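Local coordinates for Xaa-Pro dipeptidase (Pyrococcus horikoshii, PDB 1WY2), which probably splits dipeptides that carry a C-terminal proline after a nonpolar residue, as a dimeric metallopeptidase with two metal ions in each subunit, at residues M15-A26 / G42-E50; I154-A164 / A198-V209. One frame throughout, in Å; residues are numbered along the deposited sequence.

Contact 1: residues M15-A26 / G42-E50; sequences MDKNSIDAVLIA and GGYILITGE
Val23 and Ile47 face each other as a hydrogen-bonded pair of antiparallel strands, and Ile25 and Ile45 form the next such pair. In each pair both N-H groups are used. Val23 N to Ile47 O, Ile47 N to Val23 O, Ile25 N to Ile45 O and Ile45 N to Ile25 O are each 2.9 Å. Leu24 and Leu46 form the non-hydrogen-bonded pair between them.

The tight part is this paired core, packed on both faces. On one, Ile25 CB and Ile45 CB are 4.0 Å apart. Met15, in the last turn of helix 6-17, crosses Ile47 obliquely, with SD 4.0 Å from Ile47 CG2. The bend at chi3 (54°) turns its CE to 3.7 Å from Ile47 O. On the other face Leu24 CD1 packs at 3.7 Å on Tyr44 CB, and the two side chains run side by side in the same direction. Ala26 CB meets Tyr44 CD2 obliquely.

The end at the exposed Gly49 is looser. There a water joins the two segments, accepting from Gly49 N and donating to Asp21 O.

Strand 22-25 continues the sheet to strand 90-93, and strand 44-48 continues it to strand 51-57. Helix 6-17 covers Val23 and Ile47 through Ile11, and helix 28-35 covers Ile25 and Ile45 through Ile34. Across the sheet, helix 78-85 packs on Leu24, Tyr44 and Leu46.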
loop_
_atom_site.group_PDB
_atom_site.type_symbol
_atom_site.label_atom_id
_atom_site.label_comp_id
_atom_site.label_asym_id
_atom_site.label_seq_id
_atom_site.Cartn_x
_atom_site.Cartn_y
_atom_site.Cartn_z
ATOM N N MET A 15 -23.541 -15.876 8.708
ATOM C CA MET A 15 -23.560 -15.663 10.153
ATOM C C MET A 15 -24.473 -16.650 10.868
ATOM O O MET A 15 -24.068 -17.288 11.840
ATOM C CB MET A 15 -24.041 -14.249 10.479
ATOM C CG MET A 15 -23.039 -13.153 10.212
ATOM S SD MET A 15 -23.803 -11.529 10.383
ATOM C CE MET A 15 -24.482 -11.658 12.008
ATOM N N ASP A 16 -25.709 -16.770 10.391
ATOM C CA ASP A 16 -26.666 -17.669 11.024
ATOM C C ASP A 16 -26.227 -19.121 10.969
ATOM O O ASP A 16 -26.330 -19.846 11.958
ATOM C CB ASP A 16 -28.047 -17.533 10.378
ATOM C CG ASP A 16 -28.628 -16.150 10.543
ATOM O OD1 ASP A 16 -28.475 -15.561 11.639
ATOM O OD2 ASP A 16 -29.250 -15.652 9.583
ATOM N N LYS A 17 -25.728 -19.540 9.814
ATOM C CA LYS A 17 -25.291 -20.919 9.634
ATOM C C LYS A 17 -24.041 -21.277 10.430
ATOM O O LYS A 17 -23.775 -22.453 10.675
ATOM C CB LYS A 17 -25.057 -21.193 8.149
ATOM C CG LYS A 17 -26.312 -21.041 7.310
ATOM C CD LYS A 17 -26.059 -21.385 5.855
ATOM C CE LYS A 17 -27.339 -21.300 5.043
ATOM N NZ LYS A 17 -28.394 -22.203 5.586
ATOM N N ASN A 18 -23.281 -20.266 10.838
ATOM C CA ASN A 18 -22.050 -20.492 11.592
ATOM C C ASN A 18 -22.126 -20.006 13.038
ATOM O O ASN A 18 -21.105 -19.861 13.708
ATOM C CB ASN A 18 -20.876 -19.822 10.871
ATOM C CG ASN A 18 -20.489 -20.548 9.594
ATOM O OD1 ASN A 18 -19.681 -21.480 9.614
ATOM N ND2 ASN A 18 -21.080 -20.139 8.478
ATOM N N SER A 19 -23.344 -19.762 13.512
ATOM C CA SER A 19 -23.567 -19.302 14.877
ATOM C C SER A 19 -22.754 -18.058 15.224
ATOM O O SER A 19 -22.131 -17.985 16.283
ATOM C CB SER A 19 -23.239 -20.423 15.871
ATOM O OG SER A 19 -24.039 -21.568 15.630
ATOM N N ILE A 20 -22.763 -17.083 14.321
ATOM C CA ILE A 20 -22.046 -15.832 14.537
ATOM C C ILE A 20 -23.078 -14.750 14.837
ATOM O O ILE A 20 -24.084 -14.639 14.139
ATOM C CB ILE A 20 -21.229 -15.434 13.289
ATOM C CG1 ILE A 20 -20.129 -16.470 13.042
ATOM C CG2 ILE A 20 -20.649 -14.041 13.476
ATOM C CD1 ILE A 20 -19.358 -16.260 11.753
ATOM N N ASP A 21 -22.827 -13.954 15.873
ATOM C CA ASP A 21 -23.763 -12.908 16.272
ATOM C C ASP A 21 -23.667 -11.612 15.476
ATOM O O ASP A 21 -24.677 -10.944 15.245
ATOM C CB ASP A 21 -23.596 -12.621 17.766
ATOM C CG ASP A 21 -23.844 -13.850 18.616
ATOM O OD1 ASP A 21 -24.963 -14.400 18.543
ATOM O OD2 ASP A 21 -22.922 -14.273 19.347
ATOM N N ALA A 22 -22.459 -11.252 15.062
ATOM C CA ALA A 22 -22.254 -10.035 14.289
ATOM C C ALA A 22 -20.972 -10.151 13.478
ATOM O O ALA A 22 -20.100 -10.957 13.798
ATOM C CB ALA A 22 -22.171 -8.831 15.217
ATOM N N VAL A 23 -20.871 -9.353 12.423
ATOM C CA VAL A 23 -19.687 -9.357 11.578
ATOM C C VAL A 23 -19.107 -7.958 11.443
ATOM O O VAL A 23 -19.836 -6.978 11.282
ATOM C CB VAL A 23 -20.002 -9.910 10.169
ATOM C CG1 VAL A 23 -18.846 -9.610 9.209
ATOM C CG2 VAL A 23 -20.233 -11.407 10.250
ATOM N N LEU A 24 -17.783 -7.873 11.521
ATOM C CA LEU A 24 -17.082 -6.605 11.393
ATOM C C LEU A 24 -16.235 -6.626 10.124
ATOM O O LEU A 24 -15.418 -7.523 9.942
ATOM C CB LEU A 24 -16.172 -6.377 12.607
ATOM C CG LEU A 24 -15.264 -5.147 12.544
ATOM C CD1 LEU A 24 -16.110 -3.885 12.458
ATOM C CD2 LEU A 24 -14.368 -5.106 13.778
ATOM N N ILE A 25 -16.445 -5.645 9.251
ATOM C CA ILE A 25 -15.691 -5.528 7.999
ATOM C C ILE A 25 -14.862 -4.247 8.088
ATOM O O ILE A 25 -15.419 -3.159 8.252
ATOM C CB ILE A 25 -16.642 -5.434 6.779
ATOM C CG1 ILE A 25 -17.505 -6.698 6.694
ATOM C CG2 ILE A 25 -15.837 -5.257 5.488
ATOM C CD1 ILE A 25 -16.716 -7.980 6.472
ATOM N N ALA A 26 -13.538 -4.371 7.972
ATOM C CA ALA A 26 -12.655 -3.210 8.082
ATOM C C ALA A 26 -11.655 -2.989 6.945
ATOM O O ALA A 26 -11.127 -1.886 6.800
ATOM C CB ALA A 26 -11.904 -3.272 9.405
ATOM N N GLY A 42 -10.249 5.151 9.116
ATOM C CA GLY A 42 -10.723 3.827 9.512
ATOM C C GLY A 42 -12.248 3.637 9.484
ATOM O O GLY A 42 -12.982 4.036 10.380
ATOM N N GLY A 43 -12.719 3.028 8.373
ATOM C CA GLY A 43 -14.137 2.725 8.263
ATOM C C GLY A 43 -14.435 1.288 8.704
ATOM O O GLY A 43 -13.703 0.355 8.408
ATOM N N TYR A 44 -15.517 1.107 9.458
ATOM C CA TYR A 44 -15.874 -0.213 9.958
ATOM C C TYR A 44 -17.352 -0.498 9.755
ATOM O O TYR A 44 -18.200 0.268 10.207
ATOM C CB TYR A 44 -15.564 -0.331 11.454
ATOM C CG TYR A 44 -14.182 0.137 11.842
ATOM C CD1 TYR A 44 -13.944 1.471 12.170
ATOM C CD2 TYR A 44 -13.107 -0.749 11.863
ATOM C CE1 TYR A 44 -12.667 1.911 12.511
ATOM C CE2 TYR A 44 -11.828 -0.320 12.201
ATOM C CZ TYR A 44 -11.615 1.011 12.524
ATOM O OH TYR A 44 -10.351 1.442 12.861
ATOM N N ILE A 45 -17.659 -1.594 9.070
ATOM C CA ILE A 45 -19.049 -1.974 8.858
ATOM C C ILE A 45 -19.416 -3.039 9.881
ATOM O O ILE A 45 -18.709 -4.039 10.027
ATOM C CB ILE A 45 -19.287 -2.570 7.454
ATOM C CG1 ILE A 45 -18.873 -1.570 6.374
ATOM C CG2 ILE A 45 -20.767 -2.928 7.292
ATOM C CD1 ILE A 45 -19.042 -2.093 4.961
ATOM N N LEU A 46 -20.505 -2.815 10.609
ATOM C CA LEU A 46 -20.966 -3.787 11.592
ATOM C C LEU A 46 -22.292 -4.343 11.087
ATOM O O LEU A 46 -23.248 -3.595 10.880
ATOM C CB LEU A 46 -21.166 -3.132 12.963
ATOM C CG LEU A 46 -21.582 -4.087 14.086
ATOM C CD1 LEU A 46 -20.510 -5.151 14.281
ATOM C CD2 LEU A 46 -21.798 -3.305 15.371
ATOM N N ILE A 47 -22.337 -5.654 10.886
ATOM C CA ILE A 47 -23.539 -6.314 10.394
ATOM C C ILE A 47 -24.155 -7.217 11.457
ATOM O O ILE A 47 -23.466 -8.052 12.050
ATOM C CB ILE A 47 -23.218 -7.175 9.147
ATOM C CG1 ILE A 47 -22.711 -6.279 8.014
ATOM C CG2 ILE A 47 -24.460 -7.939 8.700
ATOM C CD1 ILE A 47 -22.109 -7.039 6.843
ATOM N N THR A 48 -25.448 -7.026 11.710
ATOM C CA THR A 48 -26.173 -7.857 12.667
ATOM C C THR A 48 -27.294 -8.526 11.879
ATOM O O THR A 48 -27.453 -8.271 10.687
ATOM C CB THR A 48 -26.790 -7.036 13.826
ATOM O OG1 THR A 48 -27.800 -6.159 13.317
ATOM C CG2 THR A 48 -25.722 -6.227 14.528
ATOM N N GLY A 49 -28.075 -9.375 12.536
ATOM C CA GLY A 49 -29.143 -10.066 11.835
ATOM C C GLY A 49 -30.197 -9.194 11.175
ATOM O O GLY A 49 -30.851 -9.623 10.224
ATOM N N GLU A 50 -30.360 -7.967 11.659
ATOM C CA GLU A 50 -31.378 -7.079 11.107
ATOM C C GLU A 50 -30.877 -5.685 10.748
ATOM O O GLU A 50 -31.679 -4.800 10.444
ATOM C CB GLU A 50 -32.538 -6.954 12.102
ATOM C CG GLU A 50 -33.240 -8.275 12.405
ATOM C CD GLU A 50 -34.324 -8.132 13.465
ATOM O OE1 GLU A 50 -34.615 -6.990 13.876
ATOM O OE2 GLU A 50 -34.887 -9.163 13.884
HETATM O O HOH W 1 -27.482 -10.484 15.017
HETATM O O HOH W 2 -10.905 0.079 8.914
#

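Contact 2: residues I154-A164 / A198-V209; sequences ITEGKKEREVA and ASDKRIERGDLV
Glu160 reaches from the first turn of its helix to Ser199 and Lys201. Its CB lies 3.3 Å from Ser199 O. CG, anti to the carbonyl carbon (chi1 -59°), sits equally close to Lys201 O, which accepts a nearly straight bond from Glu160 N. The chain then runs extended, and CD comes near Lys201 CB. OE1 takes two bonds from Ser199: OG at 2.7 Å, from above the carboxylate plane, and N at 3.0 Å, on the anti lone pair. OE1 also forms a salt bridge with Arg190, and OE2 bonds Ser187 and touches Lys201 CD. With an alanine in place of Glu160, Arg190 and Ser187 would probably lose their carboxylate partner and Ser199 would be held by less.

Ser199 OG also accepts from Lys201 N, an ST turn. A single beta bridge joins Lys159, the N-cap residue of helix 160-173, to Arg202. This ties the start of that helix to the loop entering strand 208-217 of the M24 domain.

At the surface Arg202 NH1 meets Gly157 O, with Lys159 CE over one guanidinium face. Arg161 NH2 forms a salt bridge to Asp200 OD2 at 3.1 Å, though its hydrogen bond is weak. Deeper in, the side chains of Ile203 and Ile154 cross at about a right angle, Ile203 CD1 3.8 Å from Ile154 CG2.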
loop_
_atom_site.group_PDB
_atom_site.type_symbol
_atom_site.label_atom_id
_atom_site.label_comp_id
_atom_site.label_asym_id
_atom_site.label_seq_id
_atom_site.Cartn_x
_atom_site.Cartn_y
_atom_site.Cartn_z
ATOM N N ILE A 154 11.330 2.223 -24.707
ATOM C CA ILE A 154 12.517 1.443 -24.395
ATOM C C ILE A 154 13.521 1.390 -25.542
ATOM O O ILE A 154 13.218 0.918 -26.639
ATOM C CB ILE A 154 12.124 0.009 -23.979
ATOM C CG1 ILE A 154 11.451 0.051 -22.603
ATOM C CG2 ILE A 154 13.351 -0.893 -23.961
ATOM C CD1 ILE A 154 10.811 -1.252 -22.184
ATOM N N THR A 155 14.718 1.897 -25.268
ATOM C CA THR A 155 15.812 1.915 -26.232
ATOM C C THR A 155 17.109 1.922 -25.433
ATOM O O THR A 155 17.113 2.263 -24.249
ATOM C CB THR A 155 15.779 3.181 -27.121
ATOM O OG1 THR A 155 15.822 4.348 -26.292
ATOM C CG2 THR A 155 14.519 3.210 -27.971
ATOM N N GLU A 156 18.209 1.540 -26.071
ATOM C CA GLU A 156 19.490 1.519 -25.383
ATOM C C GLU A 156 19.779 2.898 -24.799
ATOM O O GLU A 156 19.558 3.917 -25.456
ATOM C CB GLU A 156 20.601 1.105 -26.353
ATOM C CG GLU A 156 20.747 2.013 -27.561
ATOM C CD GLU A 156 21.415 1.318 -28.733
ATOM O OE1 GLU A 156 20.820 0.357 -29.266
ATOM O OE2 GLU A 156 22.531 1.723 -29.120
ATOM N N GLY A 157 20.250 2.925 -23.556
ATOM C CA GLY A 157 20.569 4.184 -22.903
ATOM C C GLY A 157 19.513 4.682 -21.932
ATOM O O GLY A 157 19.821 5.424 -20.999
ATOM N N LYS A 158 18.264 4.280 -22.147
ATOM C CA LYS A 158 17.166 4.705 -21.283
ATOM C C LYS A 158 17.257 4.090 -19.888
ATOM O O LYS A 158 17.654 2.936 -19.733
ATOM C CB LYS A 158 15.823 4.316 -21.910
ATOM C CG LYS A 158 15.618 4.799 -23.336
ATOM C CD LYS A 158 15.446 6.308 -23.395
ATOM C CE LYS A 158 14.671 6.726 -24.639
ATOM N NZ LYS A 158 14.062 8.076 -24.489
ATOM N N LYS A 159 16.890 4.871 -18.877
ATOM C CA LYS A 159 16.900 4.393 -17.501
ATOM C C LYS A 159 15.553 3.710 -17.230
ATOM O O LYS A 159 14.501 4.257 -17.561
ATOM C CB LYS A 159 17.099 5.570 -16.540
ATOM C CG LYS A 159 17.119 5.178 -15.073
ATOM C CD LYS A 159 17.423 6.373 -14.171
ATOM C CE LYS A 159 18.827 6.909 -14.404
ATOM N NZ LYS A 159 19.181 7.993 -13.442
ATOM N N GLU A 160 15.588 2.517 -16.638
ATOM C CA GLU A 160 14.367 1.763 -16.344
ATOM C C GLU A 160 13.313 2.603 -15.628
ATOM O O GLU A 160 12.147 2.630 -16.026
ATOM C CB GLU A 160 14.689 0.542 -15.483
ATOM C CG GLU A 160 15.678 -0.429 -16.108
ATOM C CD GLU A 160 16.011 -1.582 -15.180
ATOM O OE1 GLU A 160 15.845 -1.420 -13.952
ATOM O OE2 GLU A 160 16.451 -2.643 -15.671
ATOM N N ARG A 161 13.730 3.283 -14.566
ATOM C CA ARG A 161 12.823 4.113 -13.782
ATOM C C ARG A 161 12.171 5.224 -14.595
ATOM O O ARG A 161 11.024 5.592 -14.341
ATOM C CB ARG A 161 13.569 4.726 -12.598
ATOM C CG ARG A 161 12.720 5.663 -11.752
ATOM C CD ARG A 161 12.720 5.224 -10.307
ATOM N NE ARG A 161 14.071 4.930 -9.840
ATOM C CZ ARG A 161 14.343 4.183 -8.779
ATOM N NH1 ARG A 161 13.358 3.651 -8.070
ATOM N NH2 ARG A 161 15.603 3.956 -8.433
ATOM N N GLU A 162 12.898 5.770 -15.565
ATOM C CA GLU A 162 12.348 6.841 -16.384
ATOM C C GLU A 162 11.263 6.304 -17.306
ATOM O O GLU A 162 10.280 6.993 -17.586
ATOM C CB GLU A 162 13.464 7.531 -17.183
ATOM C CG GLU A 162 14.299 8.474 -16.322
ATOM C CD GLU A 162 15.494 9.065 -17.046
ATOM O OE1 GLU A 162 15.417 9.282 -18.274
ATOM O OE2 GLU A 162 16.509 9.336 -16.374
ATOM N N VAL A 163 11.439 5.070 -17.774
ATOM C CA VAL A 163 10.439 4.451 -18.632
ATOM C C VAL A 163 9.191 4.253 -17.772
ATOM O O VAL A 163 8.070 4.542 -18.197
ATOM C CB VAL A 163 10.919 3.077 -19.165
ATOM C CG1 VAL A 163 9.787 2.380 -19.916
ATOM C CG2 VAL A 163 12.121 3.271 -20.082
ATOM N N ALA A 164 9.397 3.765 -16.554
ATOM C CA ALA A 164 8.289 3.538 -15.635
ATOM C C ALA A 164 7.543 4.841 -15.375
ATOM O O ALA A 164 6.313 4.880 -15.400
ATOM C CB ALA A 164 8.807 2.956 -14.320
ATOM N N ALA A 198 11.330 -1.262 -11.558
ATOM C CA ALA A 198 12.175 -0.355 -12.335
ATOM C C ALA A 198 13.226 0.319 -11.456
ATOM O O ALA A 198 12.904 0.846 -10.391
ATOM C CB ALA A 198 11.311 0.696 -13.022
ATOM N N SER A 199 14.475 0.311 -11.917
ATOM C CA SER A 199 15.578 0.899 -11.158
ATOM C C SER A 199 16.367 1.942 -11.950
ATOM O O SER A 199 15.949 2.379 -13.021
ATOM C CB SER A 199 16.532 -0.205 -10.693
ATOM O OG SER A 199 17.295 -0.707 -11.778
ATOM N N ASP A 200 17.518 2.337 -11.415
ATOM C CA ASP A 200 18.353 3.329 -12.082
ATOM C C ASP A 200 19.205 2.729 -13.194
ATOM O O ASP A 200 19.882 3.454 -13.925
ATOM C CB ASP A 200 19.248 4.038 -11.064
ATOM C CG ASP A 200 18.465 4.934 -10.133
ATOM O OD1 ASP A 200 17.738 5.817 -10.636
ATOM O OD2 ASP A 200 18.572 4.759 -8.901
ATOM N N LYS A 201 19.171 1.407 -13.324
ATOM C CA LYS A 201 19.940 0.732 -14.361
ATOM C C LYS A 201 19.526 1.232 -15.736
ATOM O O LYS A 201 18.344 1.445 -15.996
ATOM C CB LYS A 201 19.719 -0.782 -14.306
ATOM C CG LYS A 201 20.408 -1.539 -15.443
ATOM C CD LYS A 201 20.078 -3.027 -15.419
ATOM C CE LYS A 201 20.807 -3.779 -16.523
ATOM N NZ LYS A 201 20.465 -3.293 -17.890
ATOM N N ARG A 202 20.501 1.423 -16.617
ATOM C CA ARG A 202 20.191 1.863 -17.964
ATOM C C ARG A 202 20.112 0.648 -18.874
ATOM O O ARG A 202 20.901 -0.291 -18.755
ATOM C CB ARG A 202 21.237 2.860 -18.469
ATOM C CG ARG A 202 21.087 4.235 -17.823
ATOM C CD ARG A 202 22.045 5.268 -18.391
ATOM N NE ARG A 202 21.870 6.564 -17.737
ATOM C CZ ARG A 202 20.836 7.378 -17.934
ATOM N NH1 ARG A 202 19.869 7.043 -18.779
ATOM N NH2 ARG A 202 20.766 8.529 -17.279
ATOM N N ILE A 203 19.136 0.668 -19.771
ATOM C CA ILE A 203 18.917 -0.423 -20.709
ATOM C C ILE A 203 20.011 -0.471 -21.780
ATOM O O ILE A 203 20.446 0.564 -22.280
ATOM C CB ILE A 203 17.527 -0.261 -21.363
ATOM C CG1 ILE A 203 16.458 -0.302 -20.265
ATOM C CG2 ILE A 203 17.289 -1.350 -22.401
ATOM C CD1 ILE A 203 15.069 0.082 -20.727
ATOM N N GLU A 204 20.457 -1.676 -22.124
ATOM C CA GLU A 204 21.504 -1.842 -23.135
ATOM C C GLU A 204 20.992 -2.673 -24.300
ATOM O O GLU A 204 20.066 -3.472 -24.140
ATOM C CB GLU A 204 22.727 -2.547 -22.536
ATOM C CG GLU A 204 23.226 -1.972 -21.221
ATOM C CD GLU A 204 24.497 -2.651 -20.743
ATOM O OE1 GLU A 204 25.582 -2.332 -21.279
ATOM O OE2 GLU A 204 24.412 -3.512 -19.842
ATOM N N ARG A 205 21.589 -2.496 -25.475
ATOM C CA ARG A 205 21.165 -3.272 -26.635
ATOM C C ARG A 205 21.468 -4.743 -26.363
ATOM O O ARG A 205 22.520 -5.076 -25.817
ATOM C CB ARG A 205 21.887 -2.802 -27.907
ATOM C CG ARG A 205 21.495 -3.589 -29.155
ATOM C CD ARG A 205 21.991 -2.921 -30.428
ATOM N NE ARG A 205 21.177 -1.766 -30.798
ATOM C CZ ARG A 205 19.999 -1.845 -31.412
ATOM N NH1 ARG A 205 19.492 -3.027 -31.731
ATOM N NH2 ARG A 205 19.325 -0.743 -31.709
ATOM N N GLY A 206 20.535 -5.613 -26.737
ATOM C CA GLY A 206 20.706 -7.037 -26.512
ATOM C C GLY A 206 20.047 -7.471 -25.212
ATOM O O GLY A 206 20.028 -8.651 -24.872
ATOM N N ASP A 207 19.504 -6.501 -24.485
ATOM C CA ASP A 207 18.839 -6.757 -23.208
ATOM C C ASP A 207 17.442 -7.344 -23.336
ATOM O O ASP A 207 16.658 -6.918 -24.182
ATOM C CB ASP A 207 18.678 -5.451 -22.419
ATOM C CG ASP A 207 19.849 -5.142 -21.517
ATOM O OD1 ASP A 207 20.862 -5.874 -21.555
ATOM O OD2 ASP A 207 19.745 -4.147 -20.762
ATOM N N LEU A 208 17.137 -8.326 -22.493
ATOM C CA LEU A 208 15.784 -8.865 -22.429
ATOM C C LEU A 208 15.178 -7.836 -21.478
ATOM O O LEU A 208 15.850 -7.399 -20.541
ATOM C CB LEU A 208 15.753 -10.234 -21.744
ATOM C CG LEU A 208 15.791 -11.491 -22.615
ATOM C CD1 LEU A 208 16.081 -12.701 -21.747
ATOM C CD2 LEU A 208 14.459 -11.654 -23.341
ATOM N N VAL A 209 13.936 -7.427 -21.712
ATOM C CA VAL A 209 13.302 -6.458 -20.825
ATOM C C VAL A 209 11.903 -6.939 -20.479
ATOM O O VAL A 209 11.057 -7.108 -21.362
ATOM C CB VAL A 209 13.193 -5.057 -21.473
ATOM C CG1 VAL A 209 12.694 -4.044 -20.436
ATOM C CG2 VAL A 209 14.547 -4.627 -22.031
HETATM O O HOH W 3 10.780 2.434 -9.525
#

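In the fold
Contact 1 belongs to the creatinase/prolidase N-terminal domain, and contact 2 to the metallopeptidase M24 domain. Their centres are about 49 Å apart, on opposite sides of the chain's centre. The nearest atoms are still about 29 Å apart, so the two do not touch. Contact 1 lies away from the two-zinc site; a bound magnesium ion is about 8 Å from the side chain of Thr48. Contact 2 is nearer to the zinc: the side chain of Ala198 is about 13 Å from one ion. Strand 208-217, which starts in contact 2, also carries the metal ligand Asp212, about 10 Å from Val209 between side chains. Contact 2 also borders the second subunit, which packs on Arg161, Glu162 and Ala164.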